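Local structure of metallo-beta-lactamase domain-containing protein 1 (Thermotoga maritima, 1ZTC) at residues A[174-179]-A[207-212]; A[181-186]-A[213-218]. The protein is a putative metallo-beta-lactamase-fold hydrolase with two nickel ions bound in the crystal, probably acting as a metal-dependent endoribonuclease. All coordinates share one frame; numbering follows the deposited sequence.

Contact 1: A[174-179]-A[207-212]; sequences DITPNR and LVFPHD. With NI (nickel (II) ion), chain E; NI (nickel (II) ion), chain F.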
loop_
_atom_site.group_PDB
_atom_site.type_symbol
_atom_site.label_atom_id
_atom_site.label_comp_id
_atom_site.label_asym_id
_atom_site.label_seq_id
_atom_site.Cartn_x
_atom_site.Cartn_y
_atom_site.Cartn_z
ATOM N N ASP A 174 -6.810 16.096 11.154
ATOM C CA ASP A 174 -6.788 14.770 11.741
ATOM C C ASP A 174 -7.614 14.587 12.993
ATOM O O ASP A 174 -7.569 13.522 13.595
ATOM C CB ASP A 174 -5.351 14.380 12.015
ATOM C CG ASP A 174 -4.711 13.670 10.834
ATOM O OD1 ASP A 174 -5.391 13.226 9.910
ATOM O OD2 ASP A 174 -3.514 13.495 10.863
ATOM N N ILE A 175 -8.370 15.606 13.394
ATOM C CA ILE A 175 -9.355 15.390 14.438
ATOM C C ILE A 175 -10.459 14.421 13.948
ATOM O O ILE A 175 -11.104 13.784 14.761
ATOM C CB ILE A 175 -9.975 16.713 14.939
ATOM C CG1 ILE A 175 -10.684 17.433 13.796
ATOM C CG2 ILE A 175 -8.889 17.585 15.579
ATOM C CD1 ILE A 175 -11.435 18.673 14.224
ATOM N N THR A 176 -10.701 14.376 12.632
ATOM C CA THR A 176 -11.590 13.397 12.009
ATOM C C THR A 176 -10.881 12.912 10.728
ATOM O O THR A 176 -11.027 13.495 9.664
ATOM C CB THR A 176 -12.946 13.992 11.586
ATOM O OG1 THR A 176 -12.716 15.177 10.813
ATOM C CG2 THR A 176 -13.830 14.296 12.772
ATOM N N PRO A 177 -10.069 11.876 10.849
ATOM C CA PRO A 177 -9.209 11.500 9.712
ATOM C C PRO A 177 -9.948 10.980 8.484
ATOM O O PRO A 177 -9.466 11.148 7.351
ATOM C CB PRO A 177 -8.260 10.454 10.311
ATOM C CG PRO A 177 -8.846 10.041 11.550
ATOM C CD PRO A 177 -9.766 11.111 12.062
ATOM N N ASN A 178 -11.124 10.391 8.710
ATOM C CA ASN A 178 -11.884 9.794 7.653
ATOM C C ASN A 178 -13.373 9.771 7.981
ATOM O O ASN A 178 -13.790 10.218 9.033
ATOM C CB ASN A 178 -11.351 8.383 7.354
ATOM C CG ASN A 178 -11.339 7.494 8.580
ATOM O OD1 ASN A 178 -12.241 7.543 9.399
ATOM N ND2 ASN A 178 -10.295 6.698 8.719
ATOM N N ARG A 179 -14.165 9.278 7.049
ATOM C CA ARG A 179 -15.628 9.247 7.199
ATOM C C ARG A 179 -16.088 8.458 8.409
ATOM O O ARG A 179 -17.011 8.863 9.121
ATOM C CB ARG A 179 -16.258 8.633 5.943
ATOM C CG ARG A 179 -16.038 9.487 4.689
ATOM C CD ARG A 179 -16.326 8.707 3.391
ATOM N NE ARG A 179 -16.320 9.630 2.261
ATOM C CZ ARG A 179 -16.923 9.385 1.098
ATOM N NH1 ARG A 179 -17.553 8.239 0.910
ATOM N NH2 ARG A 179 -16.906 10.290 0.117
ATOM N N LEU A 207 -17.411 18.458 4.146
ATOM C CA LEU A 207 -16.328 18.063 5.058
ATOM C C LEU A 207 -15.189 17.476 4.256
ATOM O O LEU A 207 -15.385 16.504 3.512
ATOM C CB LEU A 207 -16.813 17.005 6.036
ATOM C CG LEU A 207 -17.840 17.485 7.061
ATOM C CD1 LEU A 207 -18.753 16.337 7.487
ATOM C CD2 LEU A 207 -17.159 18.156 8.257
ATOM N N VAL A 208 -14.015 18.074 4.371
ATOM C CA VAL A 208 -12.820 17.576 3.698
ATOM C C VAL A 208 -11.905 16.947 4.738
ATOM O O VAL A 208 -11.248 17.639 5.510
ATOM C CB VAL A 208 -12.107 18.698 2.910
ATOM C CG1 VAL A 208 -10.768 18.208 2.308
ATOM C CG2 VAL A 208 -13.027 19.229 1.788
ATOM N N PHE A 209 -11.870 15.620 4.729
ATOM C CA PHE A 209 -11.053 14.831 5.644
ATOM C C PHE A 209 -9.631 14.677 5.075
ATOM O O PHE A 209 -9.411 14.809 3.873
ATOM C CB PHE A 209 -11.650 13.442 5.850
ATOM C CG PHE A 209 -13.095 13.448 6.251
ATOM C CD1 PHE A 209 -13.484 13.918 7.498
ATOM C CD2 PHE A 209 -14.058 12.957 5.400
ATOM C CE1 PHE A 209 -14.823 13.925 7.859
ATOM C CE2 PHE A 209 -15.382 12.943 5.768
ATOM C CZ PHE A 209 -15.762 13.432 6.988
ATOM N N PRO A 210 -8.650 14.473 5.951
ATOM C CA PRO A 210 -7.260 14.344 5.479
ATOM C C PRO A 210 -6.885 12.981 4.914
ATOM O O PRO A 210 -5.841 12.874 4.265
ATOM C CB PRO A 210 -6.457 14.635 6.750
ATOM C CG PRO A 210 -7.382 14.136 7.867
ATOM C CD PRO A 210 -8.728 14.518 7.430
ATOM N N HIS A 211 -7.675 11.947 5.200
ATOM C CA HIS A 211 -7.360 10.566 4.771
ATOM C C HIS A 211 -8.568 9.836 4.263
ATOM O O HIS A 211 -8.696 8.623 4.468
ATOM C CB HIS A 211 -6.703 9.784 5.932
ATOM C CG HIS A 211 -5.463 10.443 6.403
ATOM N ND1 HIS A 211 -4.311 10.456 5.641
ATOM C CD2 HIS A 211 -5.214 11.215 7.492
ATOM C CE1 HIS A 211 -3.394 11.193 6.256
ATOM N NE2 HIS A 211 -3.928 11.685 7.360
ATOM N N ASP A 212 -9.443 10.571 3.579
ATOM C CA ASP A 212 -10.595 9.969 2.938
ATOM C C ASP A 212 -11.135 10.947 1.909
ATOM O O ASP A 212 -10.695 12.082 1.859
ATOM C CB ASP A 212 -11.659 9.630 3.984
ATOM C CG ASP A 212 -12.582 8.514 3.546
ATOM O OD1 ASP A 212 -12.576 8.116 2.339
ATOM O OD2 ASP A 212 -13.290 8.010 4.430
HETATM NI NI NI E . -2.772 12.582 9.018
HETATM NI NI NI F . -1.598 13.640 12.207
HETATM O O HOH W 1 -8.552 6.689 6.207
HETATM O O HOH W 2 -2.006 10.346 10.073
HETATM O O HOH W 3 -0.709 12.778 10.401
HETATM O O HOH W 4 -1.669 11.217 12.349
#

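Contact 2: A[181-186]-A[213-218]; sequences SYYDII and APLKPE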
loop_
_atom_site.group_PDB
_atom_site.type_symbol
_atom_site.label_atom_id
_atom_site.label_comp_id
_atom_site.label_asym_id
_atom_site.label_seq_id
_atom_site.Cartn_x
_atom_site.Cartn_y
_atom_site.Cartn_z
ATOM N N SER A 181 -14.609 8.098 11.243
ATOM C CA SER A 181 -14.419 8.844 12.496
ATOM C C SER A 181 -15.502 9.881 12.646
ATOM O O SER A 181 -15.981 10.158 13.746
ATOM C CB SER A 181 -13.039 9.493 12.572
ATOM O OG SER A 181 -12.837 10.334 11.474
ATOM N N TYR A 182 -15.920 10.462 11.528
ATOM C CA TYR A 182 -17.021 11.398 11.552
ATOM C C TYR A 182 -18.327 10.711 11.941
ATOM O O TYR A 182 -19.105 11.230 12.724
ATOM C CB TYR A 182 -17.147 12.099 10.192
ATOM C CG TYR A 182 -18.422 12.906 10.022
ATOM C CD1 TYR A 182 -18.626 14.074 10.739
ATOM C CD2 TYR A 182 -19.418 12.494 9.139
ATOM C CE1 TYR A 182 -19.771 14.805 10.601
ATOM C CE2 TYR A 182 -20.573 13.237 8.970
ATOM C CZ TYR A 182 -20.746 14.395 9.712
ATOM O OH TYR A 182 -21.888 15.131 9.559
ATOM N N TYR A 183 -18.595 9.552 11.358
ATOM C CA TYR A 183 -19.793 8.803 11.733
ATOM C C TYR A 183 -19.781 8.428 13.220
ATOM O O TYR A 183 -20.818 8.389 13.850
ATOM C CB TYR A 183 -19.967 7.517 10.905
ATOM C CG TYR A 183 -20.074 7.700 9.399
ATOM C CD1 TYR A 183 -20.737 8.791 8.836
ATOM C CD2 TYR A 183 -19.531 6.746 8.532
ATOM C CE1 TYR A 183 -20.837 8.928 7.450
ATOM C CE2 TYR A 183 -19.625 6.882 7.149
ATOM C CZ TYR A 183 -20.276 7.969 6.624
ATOM O OH TYR A 183 -20.352 8.087 5.263
ATOM N N ASP A 184 -18.622 8.119 13.774
ATOM C CA ASP A 184 -18.561 7.810 15.217
ATOM C C ASP A 184 -19.050 8.974 16.065
ATOM O O ASP A 184 -19.802 8.779 17.007
ATOM C CB ASP A 184 -17.148 7.395 15.626
ATOM C CG ASP A 184 -16.725 6.081 14.968
ATOM O OD1 ASP A 184 -17.609 5.267 14.537
ATOM O OD2 ASP A 184 -15.514 5.872 14.891
ATOM N N ILE A 185 -18.639 10.179 15.705
ATOM C CA ILE A 185 -19.135 11.398 16.348
ATOM C C ILE A 185 -20.653 11.543 16.237
ATOM O O ILE A 185 -21.359 11.719 17.221
ATOM C CB ILE A 185 -18.429 12.620 15.753
ATOM C CG1 ILE A 185 -16.959 12.677 16.175
ATOM C CG2 ILE A 185 -19.176 13.897 16.128
ATOM C CD1 ILE A 185 -16.728 13.273 17.513
ATOM N N ILE A 186 -21.176 11.424 15.032
ATOM C CA ILE A 186 -22.622 11.461 14.834
ATOM C C ILE A 186 -23.374 10.422 15.646
ATOM O O ILE A 186 -24.475 10.703 16.125
ATOM C CB ILE A 186 -23.003 11.220 13.359
ATOM C CG1 ILE A 186 -22.730 12.473 12.553
ATOM C CG2 ILE A 186 -24.522 10.821 13.204
ATOM C CD1 ILE A 186 -22.737 12.161 11.102
ATOM N N ALA A 213 -12.055 10.473 1.074
ATOM C CA ALA A 213 -12.800 11.314 0.166
ATOM C C ALA A 213 -13.739 12.220 0.999
ATOM O O ALA A 213 -14.184 11.830 2.073
ATOM C CB ALA A 213 -13.608 10.449 -0.807
ATOM N N PRO A 214 -14.040 13.422 0.499
ATOM C CA PRO A 214 -14.876 14.351 1.292
ATOM C C PRO A 214 -16.322 13.943 1.334
ATOM O O PRO A 214 -16.749 13.108 0.568
ATOM C CB PRO A 214 -14.715 15.688 0.572
ATOM C CG PRO A 214 -14.372 15.320 -0.835
ATOM C CD PRO A 214 -13.642 13.999 -0.797
ATOM N N LEU A 215 -17.083 14.556 2.223
ATOM C CA LEU A 215 -18.447 14.152 2.443
ATOM C C LEU A 215 -19.355 15.370 2.649
ATOM O O LEU A 215 -18.996 16.300 3.333
ATOM C CB LEU A 215 -18.452 13.260 3.683
ATOM C CG LEU A 215 -19.633 12.363 3.949
ATOM C CD1 LEU A 215 -19.740 11.247 2.909
ATOM C CD2 LEU A 215 -19.470 11.803 5.368
ATOM N N LYS A 216 -20.516 15.362 2.027
ATOM C CA LYS A 216 -21.587 16.286 2.398
ATOM C C LYS A 216 -22.104 15.870 3.749
ATOM O O LYS A 216 -22.533 14.741 3.910
ATOM C CB LYS A 216 -22.768 16.163 1.483
ATOM C CG LYS A 216 -22.606 16.740 0.140
ATOM C CD LYS A 216 -24.008 16.847 -0.487
ATOM C CE LYS A 216 -23.938 16.884 -2.006
ATOM N NZ LYS A 216 -25.266 16.587 -2.646
ATOM N N PRO A 217 -22.103 16.777 4.726
ATOM C CA PRO A 217 -22.662 16.380 6.010
ATOM C C PRO A 217 -24.144 16.022 6.040
ATOM O O PRO A 217 -24.909 16.371 5.141
ATOM C CB PRO A 217 -22.395 17.592 6.914
ATOM C CG PRO A 217 -22.138 18.693 6.026
ATOM C CD PRO A 217 -21.609 18.158 4.740
ATOM N N GLU A 218 -24.454 15.262 7.092
ATOM C CA GLU A 218 -25.815 14.902 7.512
ATOM C C GLU A 218 -26.594 16.171 7.844
ATOM O O GLU A 218 -26.043 17.090 8.445
ATOM C CB GLU A 218 -25.762 14.015 8.782
ATOM C CG GLU A 218 -24.932 12.716 8.675
ATOM C CD GLU A 218 -25.425 11.752 7.580
ATOM O OE1 GLU A 218 -26.639 11.426 7.571
ATOM O OE2 GLU A 218 -24.587 11.314 6.748
#

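Contact 1: A[174-179]-A[207-212]
Asp174 and His211 meet at a nickel ion. Asp174 OD2 lies 2.2 Å from the nickel of chain E, and His211 NE2 binds the same ion, also at 2.2 Å. Asp174 OD2 also binds the nickel of chain F, so one carboxylate oxygen bridges the two metals. A water bound to both ions is a second bridge. Asp85 and His86 belong to the same site as His211; His81, His83 and His152 share the other ion with Asp174. Asp174 OD1 lies in the plane of the His211 ring at its edge, 3.1 Å from CD2. His211 ND1 is held by the backbone oxygen of Gly22.

Two hydrogen bonds tie the segments beyond the metals. His211 N donates to the backbone Pro177 O (2.9 Å) with a bent N-H angle of 135°. Arg179 N donates to the carboxylate oxygen Asp212 OD2 (3.0 Å), nearly straight at 169° and on its anti side. A water links Asn178 ND2 to His211 O. The Arg179 chain runs extended across Asp212, and its NE and NH2 bond Ala213 O and Pro214 O.

The Phe209 ring packs against 176-179. Asn178 C sits 4.0 Å above its centre, and Thr176 OG1 meets its edge in plane. The shared, negatively charged oxygen of Asp174 probably offsets the repulsion between the nickel ions, consistent with a dinuclear hydrolase site. The two hydrogen bonds hold together the loops that carry Asp174 and His211.

Contact 2: A[181-186]-A[213-218]
CG of Tyr182 and CG of Leu215 are each anti to the backbone N (chi1 169° and -162°), on CB atoms that point across the contact. Glu218 CG is instead anti to its own carbonyl carbon, chi1 -57°, and this sets it against Ile186.

Leu215 CD2 is the methyl that does most of the touching. It lies 3.8 Å from Tyr182 CD2 and also 3.8 Å from Tyr183 CE1. One methyl therefore meets two neighbouring rings of the same helix. The Leu215 side chain crosses Tyr183 at about a right angle and Tyr182 obliquely. Tyr183 OH comes within 4.0 Å of Leu215 CD1 and 3.8 Å of Leu215 CD2.

Further along, Tyr182 OH rests 3.6 Å from Pro217 CB. It is also 3.6 Å from Glu218 N, but the two are not hydrogen-bonded. Glu218 CG packs close against Ile186 CD1, at 3.3 Å, and the two side chains cross at about a right angle. Ile186 CG1 in turn lies over one face of the Tyr182 ring, toward the rim.

Tyr182 also touches Leu207, Phe209 and, from helix 192-201, Leu198. This is a mostly van der Waals contact at the surface, although Tyr182 itself is buried. The C-terminal chain after edge strand 206-208 packs here on helix 179-187, away from the metal site, in the alpha-beta/beta-alpha sandwich of the metallo-beta-lactamase superfamily.

The centres of contacts 1 and 2 are about 8 Å apart, on the same side of the chain's centre. Their segments alternate along the chain: 174-179, 181-186, 207-212, then 213-218. The first two run from the loop after strand 169-171 into helix 179-187. The last two run from strand 206-208, at one side of the five-stranded mixed sheet, into the C-terminal loop. Leu207 N and Leu215 O, 2.8 Å apart, probably share a hydrogen bond that joins the contacts. Contact 1 is buried beside the nickel ions, while contact 2 lies at the surface. Together they follow the same two chain paths from the metal site outward.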